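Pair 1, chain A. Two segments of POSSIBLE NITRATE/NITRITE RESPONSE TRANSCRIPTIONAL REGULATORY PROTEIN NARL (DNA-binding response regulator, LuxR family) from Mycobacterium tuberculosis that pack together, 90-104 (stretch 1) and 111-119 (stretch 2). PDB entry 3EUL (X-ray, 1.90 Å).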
# COMPACT_ATOMS: atom_id res chain seq x y z
N THR A 90 9.34 -4.80 3.48
CA THR A 90 8.15 -4.39 2.77
C THR A 90 8.27 -3.06 2.05
O THR A 90 8.70 -2.09 2.64
CB THR A 90 7.00 -4.28 3.78
OG1 THR A 90 6.84 -5.57 4.40
CG2 THR A 90 5.70 -3.90 3.04
N ARG A 91 7.82 -2.99 0.80
CA ARG A 91 7.72 -1.72 0.08
C ARG A 91 6.34 -1.16 0.26
O ARG A 91 5.36 -1.87 0.06
CB ARG A 91 8.02 -1.92 -1.39
CG ARG A 91 9.49 -2.20 -1.56
CD ARG A 91 9.89 -2.53 -2.96
NE ARG A 91 9.71 -1.48 -3.98
CZ ARG A 91 10.30 -0.28 -4.04
NH1 ARG A 91 11.08 0.19 -3.08
NH2 ARG A 91 10.04 0.50 -5.10
N VAL A 92 6.25 0.09 0.67
CA VAL A 92 4.95 0.71 0.94
C VAL A 92 4.54 1.63 -0.23
O VAL A 92 5.15 2.69 -0.46
CB VAL A 92 4.95 1.48 2.26
CG1 VAL A 92 3.61 2.21 2.45
CG2 VAL A 92 5.23 0.50 3.44
N LEU A 93 3.51 1.21 -0.95
CA LEU A 93 2.95 1.94 -2.08
C LEU A 93 1.74 2.70 -1.58
O LEU A 93 0.85 2.12 -0.98
CB LEU A 93 2.60 0.93 -3.18
CG LEU A 93 2.41 1.32 -4.62
CD1 LEU A 93 3.59 2.08 -5.24
CD2 LEU A 93 2.11 0.05 -5.42
N LEU A 94 1.71 4.02 -1.75
CA LEU A 94 0.55 4.79 -1.28
C LEU A 94 -0.40 5.07 -2.45
O LEU A 94 0.00 5.15 -3.62
CB LEU A 94 0.95 6.11 -0.59
CG LEU A 94 1.84 6.02 0.65
CD1 LEU A 94 2.24 7.42 1.21
CD2 LEU A 94 1.24 5.09 1.76
N ILE A 95 -1.67 5.21 -2.11
CA ILE A 95 -2.69 5.57 -3.07
C ILE A 95 -3.55 6.66 -2.44
O ILE A 95 -3.83 6.63 -1.24
CB ILE A 95 -3.48 4.32 -3.51
CG1 ILE A 95 -4.39 4.63 -4.70
CG2 ILE A 95 -4.25 3.68 -2.29
CD1 ILE A 95 -4.80 3.38 -5.49
N SER A 96 -3.99 7.62 -3.24
CA SER A 96 -4.81 8.68 -2.70
C SER A 96 -5.65 9.38 -3.75
O SER A 96 -5.34 9.36 -4.94
CB SER A 96 -3.90 9.73 -2.03
OG SER A 96 -4.68 10.60 -1.24
N ALA A 97 -6.72 10.00 -3.28
CA ALA A 97 -7.45 10.97 -4.09
C ALA A 97 -6.76 12.36 -4.12
O ALA A 97 -7.07 13.14 -4.98
CB ALA A 97 -8.91 11.05 -3.62
N HIS A 98 -5.85 12.65 -3.18
CA HIS A 98 -5.03 13.92 -3.17
C HIS A 98 -3.78 13.67 -4.01
O HIS A 98 -3.13 12.66 -3.83
CB HIS A 98 -4.49 14.32 -1.76
CG HIS A 98 -5.55 14.50 -0.69
ND1 HIS A 98 -6.52 15.47 -0.75
CD2 HIS A 98 -5.75 13.83 0.47
CE1 HIS A 98 -7.30 15.38 0.32
NE2 HIS A 98 -6.86 14.39 1.07
N ASP A 99 -3.41 14.59 -4.90
CA ASP A 99 -2.12 14.43 -5.59
C ASP A 99 -1.25 15.68 -5.60
O ASP A 99 -0.47 15.89 -6.54
CB ASP A 99 -2.32 13.95 -7.03
CG ASP A 99 -3.00 14.94 -7.88
OD1 ASP A 99 -4.15 15.31 -7.55
OD2 ASP A 99 -2.40 15.35 -8.89
N GLU A 100 -1.31 16.47 -4.53
CA GLU A 100 -0.56 17.71 -4.45
C GLU A 100 0.96 17.47 -4.40
O GLU A 100 1.43 16.54 -3.71
CB GLU A 100 -0.99 18.52 -3.26
CG GLU A 100 -2.47 18.90 -3.32
CD GLU A 100 -2.89 19.68 -2.11
OE1 GLU A 100 -2.15 20.60 -1.72
OE2 GLU A 100 -3.96 19.35 -1.54
N PRO A 101 1.71 18.27 -5.18
CA PRO A 101 3.15 18.09 -5.25
C PRO A 101 3.88 17.93 -3.89
O PRO A 101 4.57 16.97 -3.70
CB PRO A 101 3.62 19.31 -6.03
CG PRO A 101 2.45 19.70 -6.86
CD PRO A 101 1.23 19.34 -6.08
N ALA A 102 3.69 18.83 -2.94
CA ALA A 102 4.45 18.74 -1.68
C ALA A 102 4.10 17.51 -0.85
O ALA A 102 4.94 16.96 -0.13
CB ALA A 102 4.25 19.99 -0.88
N ILE A 103 2.86 17.05 -0.98
CA ILE A 103 2.41 15.83 -0.27
C ILE A 103 3.04 14.56 -0.83
O ILE A 103 3.57 13.70 -0.07
CB ILE A 103 0.88 15.71 -0.28
CG1 ILE A 103 0.32 16.74 0.74
CG2 ILE A 103 0.49 14.33 0.20
CD1 ILE A 103 -1.13 16.98 0.67
N VAL A 104 3.02 14.45 -2.15
CA VAL A 104 3.72 13.32 -2.80
C VAL A 104 5.21 13.34 -2.45
O VAL A 104 5.78 12.30 -2.05
CB VAL A 104 3.53 13.36 -4.31
CG1 VAL A 104 4.38 12.25 -5.03
CG2 VAL A 104 2.02 13.24 -4.64
N GLY A 111 9.83 7.58 2.74
CA GLY A 111 10.18 6.22 2.37
C GLY A 111 9.12 5.46 1.61
O GLY A 111 9.25 4.27 1.45
N ALA A 112 8.07 6.14 1.14
CA ALA A 112 7.06 5.50 0.28
C ALA A 112 7.70 5.09 -1.02
O ALA A 112 8.46 5.87 -1.60
CB ALA A 112 5.87 6.43 0.00
N ALA A 113 7.41 3.87 -1.46
CA ALA A 113 7.97 3.34 -2.70
C ALA A 113 7.31 3.94 -3.95
O ALA A 113 7.85 3.87 -5.04
CB ALA A 113 7.83 1.83 -2.72
N GLY A 114 6.16 4.55 -3.79
CA GLY A 114 5.46 5.11 -4.92
C GLY A 114 4.19 5.72 -4.42
O GLY A 114 3.86 5.56 -3.25
N PHE A 115 3.49 6.42 -5.30
CA PHE A 115 2.34 7.22 -4.94
C PHE A 115 1.39 7.19 -6.13
O PHE A 115 1.70 7.74 -7.19
CB PHE A 115 2.75 8.67 -4.59
CG PHE A 115 1.74 9.40 -3.72
CD1 PHE A 115 1.94 9.52 -2.35
CD2 PHE A 115 0.57 9.92 -4.26
CE1 PHE A 115 1.00 10.15 -1.54
CE2 PHE A 115 -0.37 10.58 -3.46
CZ PHE A 115 -0.16 10.70 -2.10
N LEU A 116 0.23 6.57 -5.94
CA LEU A 116 -0.70 6.30 -7.02
C LEU A 116 -1.98 7.10 -6.74
O LEU A 116 -2.24 7.47 -5.61
CB LEU A 116 -1.06 4.81 -7.06
CG LEU A 116 0.11 3.84 -7.06
CD1 LEU A 116 -0.39 2.39 -6.83
CD2 LEU A 116 0.84 3.98 -8.40
N LEU A 117 -2.75 7.34 -7.79
CA LEU A 117 -4.03 8.03 -7.67
C LEU A 117 -5.19 7.06 -7.66
O LEU A 117 -5.09 5.99 -8.24
CB LEU A 117 -4.18 9.02 -8.82
CG LEU A 117 -3.74 10.45 -8.47
CD1 LEU A 117 -2.51 10.49 -7.56
CD2 LEU A 117 -3.53 11.26 -9.72
N LYS A 118 -6.29 7.43 -7.00
CA LYS A 118 -7.43 6.52 -6.89
C LYS A 118 -8.18 6.33 -8.21
O LYS A 118 -9.03 5.46 -8.31
CB LYS A 118 -8.36 6.91 -5.74
CG LYS A 118 -7.88 6.35 -4.41
CD LYS A 118 -8.88 6.50 -3.27
CE LYS A 118 -8.32 5.80 -2.02
NZ LYS A 118 -9.30 5.71 -0.90
N ASP A 119 -7.85 7.12 -9.24
CA ASP A 119 -8.43 6.91 -10.57
C ASP A 119 -7.72 5.81 -11.38
O ASP A 119 -8.05 5.59 -12.54
CB ASP A 119 -8.49 8.22 -11.37
CG ASP A 119 -7.12 8.71 -11.83
OD1 ASP A 119 -6.09 8.16 -11.40
OD2 ASP A 119 -7.09 9.66 -12.63
O HOH W 1 8.53 1.81 1.01

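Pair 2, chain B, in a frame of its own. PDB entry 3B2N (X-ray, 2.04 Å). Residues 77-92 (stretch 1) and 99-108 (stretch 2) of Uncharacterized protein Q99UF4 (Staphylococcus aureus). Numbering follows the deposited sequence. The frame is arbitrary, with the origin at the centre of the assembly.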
# COMPACT_ATOMS: atom_id res chain seq x y z
N ASN B 77 -2.60 -2.47 13.74
CA ASN B 77 -2.67 -1.02 13.77
C ASN B 77 -1.93 -0.39 12.56
O ASN B 77 -0.86 0.21 12.69
CB ASN B 77 -2.08 -0.54 15.09
CG ASN B 77 -2.35 0.90 15.33
OD1 ASN B 77 -3.39 1.42 14.93
ND2 ASN B 77 -1.42 1.58 15.99
N ILE B 78 -2.51 -0.53 11.38
CA ILE B 78 -1.81 -0.23 10.13
C ILE B 78 -2.80 0.40 9.19
O ILE B 78 -3.86 -0.17 8.97
CB ILE B 78 -1.21 -1.50 9.44
CG1 ILE B 78 -0.34 -2.28 10.42
CG2 ILE B 78 -0.39 -1.09 8.10
CD1 ILE B 78 0.47 -3.46 9.81
N LYS B 79 -2.46 1.58 8.66
CA LYS B 79 -3.25 2.21 7.59
C LYS B 79 -2.91 1.55 6.25
O LYS B 79 -1.74 1.21 5.97
CB LYS B 79 -3.00 3.72 7.55
CG LYS B 79 -3.18 4.46 8.88
CD LYS B 79 -4.61 4.37 9.30
CE LYS B 79 -4.91 5.35 10.43
NZ LYS B 79 -6.27 5.03 10.91
N VAL B 80 -3.92 1.31 5.42
CA VAL B 80 -3.65 0.55 4.21
C VAL B 80 -4.18 1.33 3.03
O VAL B 80 -5.39 1.65 2.96
CB VAL B 80 -4.33 -0.88 4.22
CG1 VAL B 80 -4.06 -1.60 2.92
CG2 VAL B 80 -3.91 -1.73 5.45
N ILE B 81 -3.29 1.60 2.08
CA ILE B 81 -3.68 2.25 0.84
C ILE B 81 -3.43 1.29 -0.32
O ILE B 81 -2.30 0.82 -0.50
CB ILE B 81 -2.87 3.55 0.66
CG1 ILE B 81 -3.28 4.50 1.81
CG2 ILE B 81 -3.16 4.15 -0.75
CD1 ILE B 81 -2.21 5.32 2.33
N ILE B 82 -4.47 1.00 -1.09
CA ILE B 82 -4.33 0.29 -2.33
C ILE B 82 -4.07 1.28 -3.46
O ILE B 82 -4.71 2.32 -3.53
CB ILE B 82 -5.54 -0.58 -2.59
CG1 ILE B 82 -5.66 -1.63 -1.47
CG2 ILE B 82 -5.55 -1.15 -4.03
CD1 ILE B 82 -5.98 -2.99 -1.88
N VAL B 83 -3.11 0.96 -4.34
CA VAL B 83 -2.72 1.85 -5.43
C VAL B 83 -2.66 0.97 -6.64
O VAL B 83 -1.84 0.06 -6.65
CB VAL B 83 -1.30 2.46 -5.16
CG1 VAL B 83 -0.82 3.31 -6.32
CG2 VAL B 83 -1.35 3.29 -3.99
N THR B 84 -3.54 1.18 -7.63
CA THR B 84 -3.70 0.24 -8.73
C THR B 84 -4.02 0.94 -10.05
O THR B 84 -4.53 2.07 -10.04
CB THR B 84 -4.85 -0.79 -8.42
OG1 THR B 84 -4.90 -1.81 -9.43
CG2 THR B 84 -6.24 -0.06 -8.31
N THR B 85 -3.73 0.28 -11.18
CA THR B 85 -4.31 0.70 -12.47
C THR B 85 -5.80 0.30 -12.65
O THR B 85 -6.49 0.87 -13.49
CB THR B 85 -3.54 0.11 -13.66
OG1 THR B 85 -3.56 -1.32 -13.55
CG2 THR B 85 -2.11 0.52 -13.62
N PHE B 86 -6.31 -0.64 -11.86
CA PHE B 86 -7.62 -1.21 -12.20
C PHE B 86 -8.81 -0.28 -11.98
O PHE B 86 -9.13 0.10 -10.83
CB PHE B 86 -7.89 -2.56 -11.50
CG PHE B 86 -6.90 -3.65 -11.84
CD1 PHE B 86 -6.70 -4.73 -10.96
CD2 PHE B 86 -6.15 -3.59 -13.02
CE1 PHE B 86 -5.78 -5.73 -11.27
CE2 PHE B 86 -5.22 -4.58 -13.32
CZ PHE B 86 -5.03 -5.64 -12.45
N LYS B 87 -9.48 0.05 -13.08
CA LYS B 87 -10.73 0.77 -13.03
C LYS B 87 -11.93 -0.15 -12.76
O LYS B 87 -12.97 0.32 -12.29
CB LYS B 87 -10.93 1.57 -14.32
CG LYS B 87 -9.96 2.72 -14.50
CD LYS B 87 -10.37 3.92 -13.66
CE LYS B 87 -11.51 4.71 -14.30
NZ LYS B 87 -11.05 5.41 -15.53
N ARG B 88 -11.80 -1.46 -13.06
CA ARG B 88 -12.88 -2.45 -12.75
C ARG B 88 -13.60 -2.22 -11.41
O ARG B 88 -12.94 -2.15 -10.36
CB ARG B 88 -12.38 -3.90 -12.81
CG ARG B 88 -12.98 -4.73 -13.98
CD ARG B 88 -11.89 -5.45 -14.81
NE ARG B 88 -11.02 -4.50 -15.52
CZ ARG B 88 -9.90 -3.95 -15.02
NH1 ARG B 88 -9.49 -4.24 -13.79
NH2 ARG B 88 -9.20 -3.09 -15.76
N PRO B 89 -14.95 -2.13 -11.46
CA PRO B 89 -15.82 -1.91 -10.28
C PRO B 89 -15.64 -2.97 -9.17
O PRO B 89 -15.72 -2.63 -7.99
CB PRO B 89 -17.24 -2.01 -10.89
CG PRO B 89 -17.06 -2.80 -12.20
CD PRO B 89 -15.75 -2.26 -12.70
N GLY B 90 -15.40 -4.22 -9.56
CA GLY B 90 -15.23 -5.33 -8.62
C GLY B 90 -14.12 -5.10 -7.60
O GLY B 90 -14.28 -5.41 -6.42
N TYR B 91 -12.99 -4.54 -8.06
CA TYR B 91 -11.82 -4.36 -7.21
C TYR B 91 -12.03 -3.28 -6.16
O TYR B 91 -11.56 -3.40 -5.03
CB TYR B 91 -10.58 -4.04 -8.03
CG TYR B 91 -10.09 -5.18 -8.89
CD1 TYR B 91 -9.37 -6.24 -8.35
CD2 TYR B 91 -10.34 -5.19 -10.26
CE1 TYR B 91 -8.91 -7.29 -9.14
CE2 TYR B 91 -9.88 -6.24 -11.07
CZ TYR B 91 -9.16 -7.28 -10.50
OH TYR B 91 -8.71 -8.31 -11.30
N PHE B 92 -12.68 -2.20 -6.54
CA PHE B 92 -12.90 -1.14 -5.61
C PHE B 92 -13.90 -1.60 -4.51
O PHE B 92 -13.74 -1.29 -3.34
CB PHE B 92 -13.45 0.08 -6.34
CG PHE B 92 -13.75 1.22 -5.43
CD1 PHE B 92 -12.76 1.80 -4.66
CD2 PHE B 92 -15.05 1.70 -5.31
CE1 PHE B 92 -13.02 2.87 -3.81
CE2 PHE B 92 -15.32 2.77 -4.44
CZ PHE B 92 -14.29 3.35 -3.70
N ASP B 99 -12.43 -2.80 4.33
CA ASP B 99 -12.03 -1.67 5.16
C ASP B 99 -10.65 -1.03 4.78
O ASP B 99 -9.82 -0.71 5.67
CB ASP B 99 -12.05 -2.09 6.63
CG ASP B 99 -11.86 -0.91 7.58
OD1 ASP B 99 -11.30 -1.13 8.67
OD2 ASP B 99 -12.26 0.23 7.22
N VAL B 100 -10.42 -0.84 3.49
CA VAL B 100 -9.20 -0.16 3.01
C VAL B 100 -9.24 1.30 3.50
O VAL B 100 -10.31 1.88 3.61
CB VAL B 100 -9.10 -0.22 1.45
CG1 VAL B 100 -10.08 0.76 0.80
CG2 VAL B 100 -7.62 0.00 0.97
N ASP B 101 -8.10 1.90 3.82
CA ASP B 101 -8.15 3.31 4.22
C ASP B 101 -8.24 4.27 3.03
O ASP B 101 -8.93 5.30 3.10
CB ASP B 101 -6.98 3.65 5.13
CG ASP B 101 -7.05 2.88 6.42
OD1 ASP B 101 -8.03 3.08 7.12
OD2 ASP B 101 -6.18 2.03 6.68
N ALA B 102 -7.58 3.92 1.93
CA ALA B 102 -7.74 4.70 0.71
C ALA B 102 -7.51 3.83 -0.52
O ALA B 102 -6.73 2.88 -0.49
CB ALA B 102 -6.81 5.94 0.71
N TYR B 103 -8.20 4.14 -1.61
CA TYR B 103 -8.04 3.43 -2.86
C TYR B 103 -7.55 4.47 -3.87
O TYR B 103 -8.26 5.41 -4.17
CB TYR B 103 -9.39 2.89 -3.28
CG TYR B 103 -9.36 1.89 -4.42
CD1 TYR B 103 -9.17 0.52 -4.17
CD2 TYR B 103 -9.56 2.30 -5.74
CE1 TYR B 103 -9.19 -0.41 -5.21
CE2 TYR B 103 -9.55 1.37 -6.78
CZ TYR B 103 -9.36 0.04 -6.50
OH TYR B 103 -9.38 -0.86 -7.49
N VAL B 104 -6.35 4.33 -4.38
CA VAL B 104 -5.79 5.36 -5.25
C VAL B 104 -5.47 4.78 -6.62
O VAL B 104 -4.72 3.77 -6.74
CB VAL B 104 -4.52 5.96 -4.60
CG1 VAL B 104 -3.80 6.96 -5.54
CG2 VAL B 104 -4.91 6.65 -3.29
N LEU B 105 -6.02 5.40 -7.66
CA LEU B 105 -5.72 4.99 -9.03
C LEU B 105 -4.38 5.54 -9.47
O LEU B 105 -4.03 6.66 -9.11
CB LEU B 105 -6.78 5.56 -9.98
CG LEU B 105 -7.88 4.76 -10.65
CD1 LEU B 105 -8.44 3.68 -9.80
CD2 LEU B 105 -8.96 5.75 -11.06
N LYS B 106 -3.67 4.80 -10.33
CA LYS B 106 -2.39 5.31 -10.88
C LYS B 106 -2.55 6.42 -11.91
O LYS B 106 -1.56 6.84 -12.49
CB LYS B 106 -1.51 4.15 -11.39
CG LYS B 106 -1.20 3.20 -10.21
CD LYS B 106 -0.31 2.06 -10.62
CE LYS B 106 0.00 1.13 -9.45
NZ LYS B 106 0.65 -0.11 -10.03
N GLU B 107 -3.80 6.88 -12.12
CA GLU B 107 -4.08 8.19 -12.72
C GLU B 107 -3.58 9.40 -11.90
O GLU B 107 -3.43 10.51 -12.43
CB GLU B 107 -5.58 8.37 -12.97
CG GLU B 107 -6.01 7.81 -14.32
CD GLU B 107 -7.52 7.81 -14.51
OE1 GLU B 107 -7.96 7.29 -15.55
OE2 GLU B 107 -8.26 8.32 -13.63
N ARG B 108 -3.35 9.17 -10.61
CA ARG B 108 -2.91 10.19 -9.65
C ARG B 108 -1.41 10.20 -9.64
O ARG B 108 -0.80 9.16 -9.91
CB ARG B 108 -3.39 9.81 -8.22
CG ARG B 108 -4.91 9.59 -8.09
CD ARG B 108 -5.68 10.92 -7.93
NE ARG B 108 -5.81 11.59 -9.21
CZ ARG B 108 -6.68 11.25 -10.17
NH1 ARG B 108 -6.69 11.95 -11.30
NH2 ARG B 108 -7.54 10.22 -10.01
O HOH W 2 -1.59 -1.80 -10.55

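Both pairs place two parallel strands side by side, followed in stretch 1 by a loop and the start of a helix. The strands diverge by 27° in pair 1 and 20° in pair 2. Fourteen central residues superpose with an RMSD of 0.5 Å.

The backbone ladder is shared. In pair 1, Leu94(A) N donates to Gly114(A) O (3.0 Å), and Leu116(A) N to Leu94(A) O (2.7 Å). In pair 2, Ile82(B) N donates to Ala102(B) O (3.0 Å), and Val104(B) N to Ile82(B) O (2.7 Å). The ladders end alike: Lys118(A) N bonds Ser96(A) O at 3.0 Å, and Lys106(B) N bonds Thr84(B) O at 2.9 Å.

The main aromatic position is Phe115(A), matched by Tyr103(B). Each buries more area than any other residue of its pair. Val104(A) CG2 lies over the Phe115(A) ring, 3.8 Å from its centroid. The matching Phe92(B) instead turns its ring edge to the face of Tyr103(B), with centroids 4.9 Å apart and planes at 71°. A methyl in pair 1 and an aromatic edge in pair 2 thus cover a face of the matched ring. The tyrosine hydroxyl adds a weak hydrogen bond, Tyr103(B) OH to Phe86(B) O, 3.5 Å.

On the same face, Leu94(A) matches Ile82(B). Leu94(A) CD1 meets Ala112(A) CB at 4.0 Å. Ile82(B) CG1 approaches the larger Val100(B) more closely, 3.5 Å to its CG2. Ser96(A) and Thr84(B) superpose well, and Ser96(A) OG and Thr84(B) OG1 each accept a hydrogen bond from the backbone N two residues on. The extra methyl of Thr84(B), CG2, sits 3.3 Å from Tyr103(B) OH. Leu117(A) CD1 packs on Asp99(A) CB, while the matching Leu105(B) CD2 packs on Lys87(B) CD, both at 3.5 Å.

On the other face, Leu93(A) and Gly114(A) match Ile81(B) and Ala102(B). Leu93(A) CD1 lies 3.6 Å from Gly114(A) CA, where a CB would clash with it. Ile81(B) leaves room for the alanine methyl, with its CG1 4.0 Å from Ala102(B) CB. Next, Ile95(A) CG1 meets Leu116(A) CB at 4.1 Å, and Val83(B) CG2 meets Val104(B) CB at 4.2 Å. Lys118(A) CG lies 3.9 Å from Ile95(A) CG1, and Lys106(B) CE lies 3.9 Å from Val83(B) CG1.

The positions before Gly114(A) and Ala102(B) also differ. Ala113(A) points toward stretch 1, and its CB lies over the Arg91(A) guanidinium, 3.5 Å from NH2. The matching Asp101(B) uses OD2 to accept a bond from Val80(B) N at 2.7 Å. In pair 1, a water takes the matching Val92(A) N at 2.9 Å and donates to Gly111(A) O.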